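Local coordinates for hypothetical protein TM0486 (Thermotoga maritima, PDB 1VK8) that binds thiamin and takes part in the cell's response to oxidative conditions, with a putative role in thiamin biosynthesis or salvage, at residues Ile39-Ile42 and Ser43-Gly46; Thr97-Glu100 and Lys101-Tyr105; Ala73-Leu76 and Glu77-Lys81; Ile65-Arg68 and Val69-Leu72. All coordinates share one frame; numbering follows the deposited sequence.

Contacts 1, 3 and 4 lie on the two long helices that pack on the antiparallel sheet, contact 2 on the short C-terminal helix, across the chain's centre from contacts 3 and 4. Contacts 3 and 4 share helix 62-76 and both meet the third subunit; contact 1 closes helix 31-43 and touches both of them, through Lys41 and Trp45. Contacts 1 and 4 are centred about 9 Å from the chain's centre, with Ile42/Trp45 and Ile65/Val69 facing the sheet; contacts 3 and 2 lie at about 15 and 17 Å, contact 2 leaning on the second subunit. Serine hydroxyls return to helical carbonyls in contacts 1 and 2, an aromatic pair marks contact 3, and charged pairs flank contact 4.

Contact 1: residues Ile39-Ile42 and Ser43-Gly46; sequences IEKI and SSWG
The carbonyl oxygen of Lys41 is gripped twice by Ser44. Ser44 OG donates to Lys41 O at 2.6 Å, in the carbonyl plane and on a lone pair, while Ser44 N donates to the same oxygen at 3.1 Å from well above that plane. With chi1 at 74°, OG sits between the backbone N and the carbonyl carbon, folded back over the preceding turn. Ser43 has a similar first torsion and repeats the return one residue earlier: its OG bonds to Glu40 O at 2.8 Å, and its N continues the helical pattern to Ile39 O. The segment is the C-terminal end of helix 31-43, which packs on the sheet of a ferredoxin-like βαββαβ fold. Here the bonds shorten from four residues to three, as Trp45 N to Ile42 O (3.1 Å) confirms, and Gly46, with phi 86°, is the first residue to leave helical geometry. Trp45 folds its indole back along Ile42. Ile42 CA lies 3.9 Å from the centroid of the Trp45 five-membered ring, only 12° off the normal, a CH-pi contact over the face. Farther along, Ile42 CG1 meets Trp45 CH2 at 4.0 Å, and the Lys41 chain crosses the indole at about a right angle. Ile42 and Trp45 both rest on Val58 and Ile20 of the sheet, while Glu40 turns its carboxylate to a salt bridge with Arg37.

Contact 2: residues Thr97-Glu100 and Lys101-Tyr105; sequences TIEE and KVSKY
Thr97 meets Lys101 through its carbonyl, with Thr97 O 3.4 Å from Lys101 CD. It is also the N-cap: its OG1 accepts from Glu100 N at 3.2 Å and donates to Glu100 OE1 at 2.8 Å, on the carboxylate's anti lone pair, so one hydroxyl ties both backbone and side chain of Glu100. Ile98 O takes two donors. Val102 N approaches nearly along the C=O axis, at 3.0 Å, and Lys101 N comes from above the carbonyl plane; the two bonds mix four- and three-residue spacing. The Ile98 and Val102 side chains lie side by side, CG2 to CG2 4.0 Å. Glu99 O is likewise doubly held, by Ser103 N and by Ser103 OG (2.9 Å), which arrive from opposite faces of its plane; Ser103 chi1 of 62° swings the hydroxyl back onto the turn. Glu100 O is joined by a water to Lys104 N. Beyond the segments, Lys101 NZ bonds to Thr17 OG1 and forms a salt bridge with Asp90. The helix starts beside strand 56-60, where Ile98 rests on Thr57 and Ile98 N bonds to Glu59 OE1, and packs against the second subunit, with Ile98 on its Pro53 and Val102 on its Gly52.

Contact 3: residues Ala73-Leu76 and Glu77-Lys81; sequences ARYL and EQFAK
At the C-terminal end of helix 62-76, where the chain turns to enter strand 82-92, Tyr75 and Phe79 form a T-shaped (edge-to-face) pair one turn apart. The edge of Phe79 is directed at the face of Tyr75: the centroids are 5.2 Å apart and the planes stand at 77°. Phe79 CE2 makes the approach, 3.5 Å from Tyr75 CZ and offset to the rim of the tyrosine ring. Tyr75 CG is anti to the backbone N (chi1 175°), which carries the ring forward, toward the residues that follow. One face of Tyr75 thus meets the Phe79 edge, and the other meets Lys41, near the end of helix 31-43, in a cation-pi contact. The backbone shows the helix unwinding. Glu77 N still reaches Ala73 O at 3.2 Å, but Phe79 N bonds to Leu76 O at 2.8 Å with three-residue spacing, the donor lying above the carbonyl plane, and Ala80 N adds a weak bond to the same oxygen. Gln78 CB lies over the centre of the Phe79 ring. Past the turn, Lys81 folds back and NZ donates to Glu77 O at 2.7 Å, in the carbonyl plane. The carbonyls of Leu76 and Glu77 are therefore satisfied past the last regular helical bond, the latter by an ammonium group, and the cover on both faces of Tyr75 probably limits its rotation.

Contact 4: residues Ile65-Arg68 and Val69-Leu72; sequences IMDR and VKEL
Ile65 and Val69 make the tight side of this helical turn. Val69 CG2 presses on Ile65 O at 3.2 Å and meets Ile65 CG2 at 4.2 Å; with CG1 anti to the backbone N (chi1 168°), CG2 stands beside that N, directly over the preceding turn. The backbone here is regular alpha helix: Val69 N to Ile65 O is 2.8 Å and Leu72 N to Arg68 O is also 2.8 Å, each with four-residue spacing. Asp67 and Lys70 run side by side facing the third subunit, and OD1 of Asp67 lies 3.2 Å from NZ of Lys70, a salt bridge whose hydrogen bond is weak. Stronger partners lie across the interface: Asp67 pairs with Lys70 of the third subunit, and Lys70 with its Asp67, so the four charges interlock. The looser side is that of Arg68 and Glu71. They form a second salt bridge, its hydrogen bond also weak: NH1 of Arg68 is 3.3 Å from OE1 of Glu71, which sits at the guanidinium edge, with the two planes 85° apart. Two waters bond here. One donates to Glu71 OE1 and accepts weakly from Arg68 NH1; another donates to Asp67 O at 2.7 Å and weakly to Glu71 OE2. On its buried side helix 62-76 lies across the sheet, Ile65 resting on Val16 and Val18 of strand 16-24 and Val69 on Leu85 and Leu87 of strand 82-92, while Arg68 packs against Trp45 beyond helix 31-43.

Contact 1: residues Ile39-Ile42 and Ser43-Gly46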
loop_
_atom_site.group_PDB
_atom_site.type_symbol
_atom_site.label_atom_id
_atom_site.label_comp_id
_atom_site.label_asym_id
_atom_site.label_seq_id
_atom_site.Cartn_x
_atom_site.Cartn_y
_atom_site.Cartn_z
ATOM N N ILE C 39 3.651 -11.238 -13.851
ATOM C CA ILE C 39 4.806 -10.552 -14.457
ATOM C C ILE C 39 4.872 -10.791 -15.954
ATOM O O ILE C 39 5.044 -9.850 -16.711
ATOM C CB ILE C 39 6.129 -10.895 -13.726
ATOM C CG1 ILE C 39 6.055 -10.366 -12.293
ATOM C CG2 ILE C 39 7.347 -10.264 -14.466
ATOM C CD1 ILE C 39 7.059 -10.954 -11.360
ATOM N N GLU C 40 4.679 -12.036 -16.385
ATOM C CA GLU C 40 4.645 -12.358 -17.795
ATOM C C GLU C 40 3.549 -11.581 -18.527
ATOM O O GLU C 40 3.762 -11.062 -19.631
ATOM C CB GLU C 40 4.446 -13.867 -17.941
ATOM C CG GLU C 40 4.359 -14.399 -19.354
ATOM C CD GLU C 40 4.260 -15.926 -19.384
ATOM O OE1 GLU C 40 3.416 -16.512 -18.642
ATOM O OE2 GLU C 40 5.031 -16.537 -20.151
ATOM N N LYS C 41 2.370 -11.486 -17.924
ATOM C CA LYS C 41 1.291 -10.727 -18.540
ATOM C C LYS C 41 1.653 -9.236 -18.633
ATOM O O LYS C 41 1.442 -8.610 -19.674
ATOM C CB LYS C 41 -0.032 -10.939 -17.791
ATOM C CG LYS C 41 -1.205 -10.153 -18.348
ATOM C CD LYS C 41 -1.566 -10.562 -19.764
ATOM C CE LYS C 41 -2.321 -11.856 -19.830
ATOM N NZ LYS C 41 -2.918 -12.073 -21.176
ATOM N N ILE C 42 2.147 -8.651 -17.546
ATOM C CA ILE C 42 2.560 -7.241 -17.578
ATOM C C ILE C 42 3.587 -6.953 -18.708
ATOM O O ILE C 42 3.508 -5.925 -19.380
ATOM C CB ILE C 42 3.110 -6.831 -16.188
ATOM C CG1 ILE C 42 1.978 -6.810 -15.155
ATOM C CG2 ILE C 42 3.763 -5.461 -16.240
ATOM C CD1 ILE C 42 2.458 -6.800 -13.727
ATOM N N SER C 43 4.515 -7.875 -18.946
ATOM C CA SER C 43 5.580 -7.704 -19.955
ATOM C C SER C 43 5.057 -7.693 -21.398
ATOM O O SER C 43 5.742 -7.220 -22.305
ATOM C CB SER C 43 6.626 -8.795 -19.797
ATOM O OG SER C 43 6.204 -10.020 -20.369
ATOM N N SER C 44 3.854 -8.239 -21.595
ATOM C CA SER C 44 3.214 -8.324 -22.911
ATOM C C SER C 44 2.558 -7.011 -23.281
ATOM O O SER C 44 2.107 -6.858 -24.401
ATOM C CB SER C 44 2.136 -9.428 -22.917
ATOM O OG SER C 44 0.979 -9.002 -22.201
ATOM N N TRP C 45 2.485 -6.068 -22.353
ATOM C CA TRP C 45 1.791 -4.814 -22.614
ATOM C C TRP C 45 2.581 -3.886 -23.496
ATOM O O TRP C 45 2.016 -2.908 -23.963
ATOM C CB TRP C 45 1.455 -4.060 -21.319
ATOM C CG TRP C 45 0.519 -4.796 -20.376
ATOM C CD1 TRP C 45 -0.179 -5.933 -20.623
ATOM C CD2 TRP C 45 0.200 -4.402 -19.040
ATOM N NE1 TRP C 45 -0.900 -6.285 -19.508
ATOM C CE2 TRP C 45 -0.676 -5.366 -18.519
ATOM C CE3 TRP C 45 0.579 -3.321 -18.221
ATOM C CZ2 TRP C 45 -1.185 -5.282 -17.222
ATOM C CZ3 TRP C 45 0.075 -3.240 -16.935
ATOM C CH2 TRP C 45 -0.801 -4.215 -16.458
ATOM N N GLY C 46 3.896 -4.114 -23.633
ATOM C CA GLY C 46 4.724 -3.287 -24.488
ATOM C C GLY C 46 5.260 -2.025 -23.828
ATOM O O GLY C 46 5.985 -1.236 -24.452
#

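Contact 2: residues Thr97-Glu100 and Lys101-Tyr105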
loop_
_atom_site.group_PDB
_atom_site.type_symbol
_atom_site.label_atom_id
_atom_site.label_comp_id
_atom_site.label_asym_id
_atom_site.label_seq_id
_atom_site.Cartn_x
_atom_site.Cartn_y
_atom_site.Cartn_z
ATOM N N THR C 97 7.989 9.832 -15.042
ATOM C CA THR C 97 8.580 8.603 -15.568
ATOM C C THR C 97 9.401 7.908 -14.500
ATOM O O THR C 97 9.746 8.507 -13.483
ATOM C CB THR C 97 9.537 8.914 -16.741
ATOM O OG1 THR C 97 10.536 9.847 -16.317
ATOM C CG2 THR C 97 8.819 9.609 -17.872
ATOM N N ILE C 98 9.724 6.640 -14.762
ATOM C CA ILE C 98 10.594 5.868 -13.894
ATOM C C ILE C 98 11.942 6.581 -13.726
ATOM O O ILE C 98 12.407 6.776 -12.587
ATOM C CB ILE C 98 10.742 4.412 -14.450
ATOM C CG1 ILE C 98 9.434 3.632 -14.278
ATOM C CG2 ILE C 98 11.897 3.701 -13.757
ATOM C CD1 ILE C 98 9.394 2.267 -14.998
ATOM N N GLU C 99 12.531 7.013 -14.845
ATOM C CA GLU C 99 13.872 7.596 -14.861
ATOM C C GLU C 99 13.918 8.857 -14.024
ATOM O O GLU C 99 14.872 9.081 -13.301
ATOM C CB GLU C 99 14.318 7.884 -16.301
ATOM C CG GLU C 99 15.734 8.411 -16.462
ATOM C CD GLU C 99 16.077 8.791 -17.900
ATOM O OE1 GLU C 99 15.286 8.481 -18.827
ATOM O OE2 GLU C 99 17.156 9.401 -18.107
ATOM N N GLU C 100 12.862 9.658 -14.064
ATOM C CA GLU C 100 12.831 10.901 -13.290
ATOM C C GLU C 100 12.889 10.609 -11.794
ATOM O O GLU C 100 13.362 11.422 -11.020
ATOM C CB GLU C 100 11.574 11.731 -13.601
ATOM C CG GLU C 100 11.616 12.397 -14.961
ATOM C CD GLU C 100 10.309 13.069 -15.345
ATOM O OE1 GLU C 100 9.391 12.376 -15.808
ATOM O OE2 GLU C 100 10.199 14.305 -15.191
ATOM N N LYS C 101 12.406 9.447 -11.389
ATOM C CA LYS C 101 12.414 9.058 -9.981
ATOM C C LYS C 101 13.625 8.221 -9.521
ATOM O O LYS C 101 13.973 8.245 -8.344
ATOM C CB LYS C 101 11.126 8.319 -9.698
ATOM C CG LYS C 101 9.879 9.104 -10.070
ATOM C CD LYS C 101 8.675 8.209 -10.246
ATOM C CE LYS C 101 8.005 8.029 -8.932
ATOM N NZ LYS C 101 6.980 7.057 -9.131
ATOM N N VAL C 102 14.285 7.486 -10.407
ATOM C CA VAL C 102 15.377 6.587 -9.975
ATOM C C VAL C 102 16.756 6.853 -10.542
ATOM O O VAL C 102 17.719 6.299 -10.038
ATOM C CB VAL C 102 15.108 5.100 -10.350
ATOM C CG1 VAL C 102 13.781 4.651 -9.833
ATOM C CG2 VAL C 102 15.230 4.883 -11.862
ATOM N N SER C 103 16.851 7.620 -11.623
ATOM C CA SER C 103 18.113 7.747 -12.365
ATOM C C SER C 103 19.257 8.185 -11.472
ATOM O O SER C 103 20.367 7.691 -11.618
ATOM C CB SER C 103 17.969 8.722 -13.537
ATOM O OG SER C 103 17.649 10.020 -13.089
ATOM N N LYS C 104 18.961 9.112 -10.563
ATOM C CA LYS C 104 19.877 9.569 -9.510
ATOM C C LYS C 104 20.611 8.448 -8.764
ATOM O O LYS C 104 21.720 8.652 -8.281
ATOM C CB LYS C 104 19.089 10.379 -8.455
ATOM C CG LYS C 104 19.630 11.759 -8.150
ATOM C CD LYS C 104 19.402 12.136 -6.692
ATOM C CE LYS C 104 20.498 11.582 -5.778
ATOM N NZ LYS C 104 20.933 12.576 -4.749
ATOM N N TYR C 105 19.954 7.300 -8.613
ATOM C CA TYR C 105 20.478 6.186 -7.825
ATOM C C TYR C 105 21.060 5.062 -8.666
ATOM O O TYR C 105 21.400 4.015 -8.131
ATOM C CB TYR C 105 19.362 5.646 -6.921
ATOM C CG TYR C 105 18.851 6.743 -6.062
ATOM C CD1 TYR C 105 19.626 7.216 -5.031
ATOM C CD2 TYR C 105 17.633 7.372 -6.329
ATOM C CE1 TYR C 105 19.210 8.262 -4.259
ATOM C CE2 TYR C 105 17.214 8.445 -5.566
ATOM C CZ TYR C 105 18.010 8.876 -4.534
ATOM O OH TYR C 105 17.620 9.912 -3.741
HETATM O O HOH W 1 16.462 10.854 -10.559
#

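Contact 3: residues Ala73-Leu76 and Glu77-Lys81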
loop_
_atom_site.group_PDB
_atom_site.type_symbol
_atom_site.label_atom_id
_atom_site.label_comp_id
_atom_site.label_asym_id
_atom_site.label_seq_id
_atom_site.Cartn_x
_atom_site.Cartn_y
_atom_site.Cartn_z
ATOM N N ALA C 73 -6.538 -8.723 -14.003
ATOM C CA ALA C 73 -7.350 -9.335 -12.945
ATOM C C ALA C 73 -8.128 -10.543 -13.470
ATOM O O ALA C 73 -8.158 -11.606 -12.834
ATOM C CB ALA C 73 -8.270 -8.331 -12.365
ATOM N N ARG C 74 -8.758 -10.387 -14.635
ATOM C CA ARG C 74 -9.515 -11.479 -15.236
ATOM C C ARG C 74 -8.602 -12.631 -15.531
ATOM O O ARG C 74 -8.959 -13.766 -15.336
ATOM C CB ARG C 74 -10.172 -11.058 -16.562
ATOM C CG ARG C 74 -11.532 -10.385 -16.497
ATOM C CD ARG C 74 -12.102 -10.121 -15.120
ATOM N NE ARG C 74 -13.384 -9.410 -15.204
ATOM C CZ ARG C 74 -13.951 -8.728 -14.208
ATOM N NH1 ARG C 74 -13.352 -8.642 -13.033
ATOM N NH2 ARG C 74 -15.119 -8.118 -14.391
ATOM N N TYR C 75 -7.426 -12.322 -16.058
ATOM C CA TYR C 75 -6.448 -13.331 -16.429
ATOM C C TYR C 75 -6.019 -14.135 -15.203
ATOM O O TYR C 75 -5.924 -15.361 -15.256
ATOM C CB TYR C 75 -5.235 -12.638 -17.064
ATOM C CG TYR C 75 -4.105 -13.559 -17.386
ATOM C CD1 TYR C 75 -4.238 -14.533 -18.374
ATOM C CD2 TYR C 75 -2.894 -13.459 -16.721
ATOM C CE1 TYR C 75 -3.202 -15.377 -18.666
ATOM C CE2 TYR C 75 -1.855 -14.291 -17.025
ATOM C CZ TYR C 75 -2.019 -15.251 -17.988
ATOM O OH TYR C 75 -0.978 -16.081 -18.272
ATOM N N LEU C 76 -5.757 -13.431 -14.109
ATOM C CA LEU C 76 -5.250 -14.047 -12.881
ATOM C C LEU C 76 -6.251 -14.939 -12.169
ATOM O O LEU C 76 -5.853 -15.871 -11.472
ATOM C CB LEU C 76 -4.748 -12.999 -11.897
ATOM C CG LEU C 76 -3.489 -12.244 -12.372
ATOM C CD1 LEU C 76 -3.145 -11.171 -11.373
ATOM C CD2 LEU C 76 -2.354 -13.221 -12.612
ATOM N N GLU C 77 -7.541 -14.692 -12.338
ATOM C CA GLU C 77 -8.517 -15.550 -11.667
ATOM C C GLU C 77 -8.458 -17.011 -12.097
ATOM O O GLU C 77 -8.924 -17.849 -11.358
ATOM C CB GLU C 77 -9.961 -15.031 -11.720
ATOM C CG GLU C 77 -10.474 -14.490 -13.025
ATOM C CD GLU C 77 -11.981 -14.255 -13.008
ATOM O OE1 GLU C 77 -12.611 -14.398 -11.932
ATOM O OE2 GLU C 77 -12.535 -13.935 -14.088
ATOM N N GLN C 78 -7.879 -17.316 -13.253
ATOM C CA GLN C 78 -7.607 -18.712 -13.636
ATOM C C GLN C 78 -6.642 -19.395 -12.660
ATOM O O GLN C 78 -6.671 -20.598 -12.502
ATOM C CB GLN C 78 -6.905 -18.828 -14.988
ATOM C CG GLN C 78 -7.389 -17.992 -16.149
ATOM C CD GLN C 78 -6.356 -17.959 -17.299
ATOM O OE1 GLN C 78 -5.561 -18.895 -17.469
ATOM N NE2 GLN C 78 -6.381 -16.893 -18.080
ATOM N N PHE C 79 -5.720 -18.631 -12.096
ATOM C CA PHE C 79 -4.624 -19.165 -11.282
ATOM C C PHE C 79 -4.851 -19.062 -9.766
ATOM O O PHE C 79 -4.220 -19.783 -8.965
ATOM C CB PHE C 79 -3.341 -18.457 -11.666
ATOM C CG PHE C 79 -3.069 -18.475 -13.141
ATOM C CD1 PHE C 79 -2.900 -19.686 -13.807
ATOM C CD2 PHE C 79 -2.999 -17.286 -13.870
ATOM C CE1 PHE C 79 -2.662 -19.714 -15.170
ATOM C CE2 PHE C 79 -2.763 -17.301 -15.215
ATOM C CZ PHE C 79 -2.589 -18.518 -15.883
ATOM N N ALA C 80 -5.777 -18.188 -9.380
ATOM C CA ALA C 80 -6.058 -17.936 -7.983
ATOM C C ALA C 80 -7.470 -17.384 -7.888
ATOM O O ALA C 80 -7.790 -16.371 -8.485
ATOM C CB ALA C 80 -5.075 -16.960 -7.427
ATOM N N LYS C 81 -8.285 -18.070 -7.127
ATOM C CA LYS C 81 -9.678 -17.716 -6.938
ATOM C C LYS C 81 -9.808 -16.481 -6.051
ATOM O O LYS C 81 -10.849 -15.853 -6.053
ATOM C CB LYS C 81 -10.421 -18.865 -6.260
ATOM C CG LYS C 81 -11.094 -19.863 -7.216
ATOM C CD LYS C 81 -10.136 -20.391 -8.269
ATOM C CE LYS C 81 -10.390 -19.779 -9.641
ATOM N NZ LYS C 81 -9.477 -20.386 -10.676
#

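Contact 4: residues Ile65-Arg68 and Val69-Leu72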
loop_
_atom_site.group_PDB
_atom_site.type_symbol
_atom_site.label_atom_id
_atom_site.label_comp_id
_atom_site.label_asym_id
_atom_site.label_seq_id
_atom_site.Cartn_x
_atom_site.Cartn_y
_atom_site.Cartn_z
ATOM N N ILE C 65 -3.221 1.838 -18.957
ATOM C CA ILE C 65 -2.788 0.963 -17.849
ATOM C C ILE C 65 -4.019 0.469 -17.061
ATOM O O ILE C 65 -4.130 -0.715 -16.748
ATOM C CB ILE C 65 -1.748 1.667 -16.922
ATOM C CG1 ILE C 65 -0.422 1.925 -17.619
ATOM C CG2 ILE C 65 -1.456 0.807 -15.680
ATOM C CD1 ILE C 65 0.424 3.039 -16.889
HETATM N N MSE C 66 -4.966 1.356 -16.775
HETATM C CA MSE C 66 -6.179 0.948 -16.036
HETATM C C MSE C 66 -6.926 -0.148 -16.803
HETATM O O MSE C 66 -7.350 -1.128 -16.230
HETATM C CB MSE C 66 -7.089 2.144 -15.752
HETATM C CG MSE C 66 -6.503 3.169 -14.830
HETATM SE SE MSE C 66 -5.860 2.373 -13.097
HETATM C CE MSE C 66 -3.947 2.403 -13.407
ATOM N N ASP C 67 -7.028 -0.012 -18.129
ATOM C CA ASP C 67 -7.639 -1.041 -18.956
ATOM C C ASP C 67 -6.853 -2.343 -18.958
ATOM O O ASP C 67 -7.435 -3.426 -18.988
ATOM C CB ASP C 67 -7.790 -0.540 -20.403
ATOM C CG ASP C 67 -8.898 0.510 -20.566
ATOM O OD1 ASP C 67 -9.786 0.640 -19.691
ATOM O OD2 ASP C 67 -8.933 1.265 -21.558
ATOM N N ARG C 68 -5.526 -2.253 -18.951
ATOM C CA ARG C 68 -4.696 -3.444 -18.850
ATOM C C ARG C 68 -4.850 -4.128 -17.507
ATOM O O ARG C 68 -4.808 -5.354 -17.419
ATOM C CB ARG C 68 -3.217 -3.114 -19.102
ATOM C CG ARG C 68 -2.931 -2.660 -20.504
ATOM C CD ARG C 68 -3.260 -3.661 -21.530
ATOM N NE ARG C 68 -2.411 -3.485 -22.701
ATOM C CZ ARG C 68 -2.307 -4.380 -23.663
ATOM N NH1 ARG C 68 -3.022 -5.495 -23.627
ATOM N NH2 ARG C 68 -1.512 -4.158 -24.690
ATOM N N VAL C 69 -5.045 -3.336 -16.464
ATOM C CA VAL C 69 -5.258 -3.885 -15.135
ATOM C C VAL C 69 -6.571 -4.672 -15.109
ATOM O O VAL C 69 -6.626 -5.718 -14.498
ATOM C CB VAL C 69 -5.187 -2.787 -14.046
ATOM C CG1 VAL C 69 -5.694 -3.303 -12.727
ATOM C CG2 VAL C 69 -3.761 -2.264 -13.927
ATOM N N LYS C 70 -7.615 -4.201 -15.799
ATOM C CA LYS C 70 -8.859 -4.981 -15.914
ATOM C C LYS C 70 -8.601 -6.372 -16.484
ATOM O O LYS C 70 -9.094 -7.373 -15.964
ATOM C CB LYS C 70 -9.912 -4.288 -16.785
ATOM C CG LYS C 70 -10.404 -2.942 -16.339
ATOM C CD LYS C 70 -11.385 -2.451 -17.369
ATOM C CE LYS C 70 -11.579 -0.992 -17.354
ATOM N NZ LYS C 70 -12.438 -0.646 -18.509
ATOM N N GLU C 71 -7.851 -6.420 -17.575
ATOM C CA GLU C 71 -7.475 -7.681 -18.225
ATOM C C GLU C 71 -6.597 -8.540 -17.328
ATOM O O GLU C 71 -6.771 -9.745 -17.291
ATOM C CB GLU C 71 -6.770 -7.402 -19.557
ATOM C CG GLU C 71 -7.695 -6.789 -20.603
ATOM C CD GLU C 71 -6.956 -6.119 -21.758
ATOM O OE1 GLU C 71 -5.714 -6.162 -21.799
ATOM O OE2 GLU C 71 -7.634 -5.543 -22.635
ATOM N N LEU C 72 -5.651 -7.922 -16.625
ATOM C CA LEU C 72 -4.785 -8.633 -15.695
ATOM C C LEU C 72 -5.580 -9.395 -14.629
ATOM O O LEU C 72 -5.334 -10.584 -14.393
ATOM C CB LEU C 72 -3.797 -7.678 -15.018
ATOM C CG LEU C 72 -2.844 -8.317 -13.982
ATOM C CD1 LEU C 72 -1.970 -9.340 -14.645
ATOM C CD2 LEU C 72 -2.026 -7.257 -13.324
HETATM O O HOH W 2 -9.534 -3.618 -20.653
HETATM O O HOH W 3 -3.757 -7.626 -21.331
#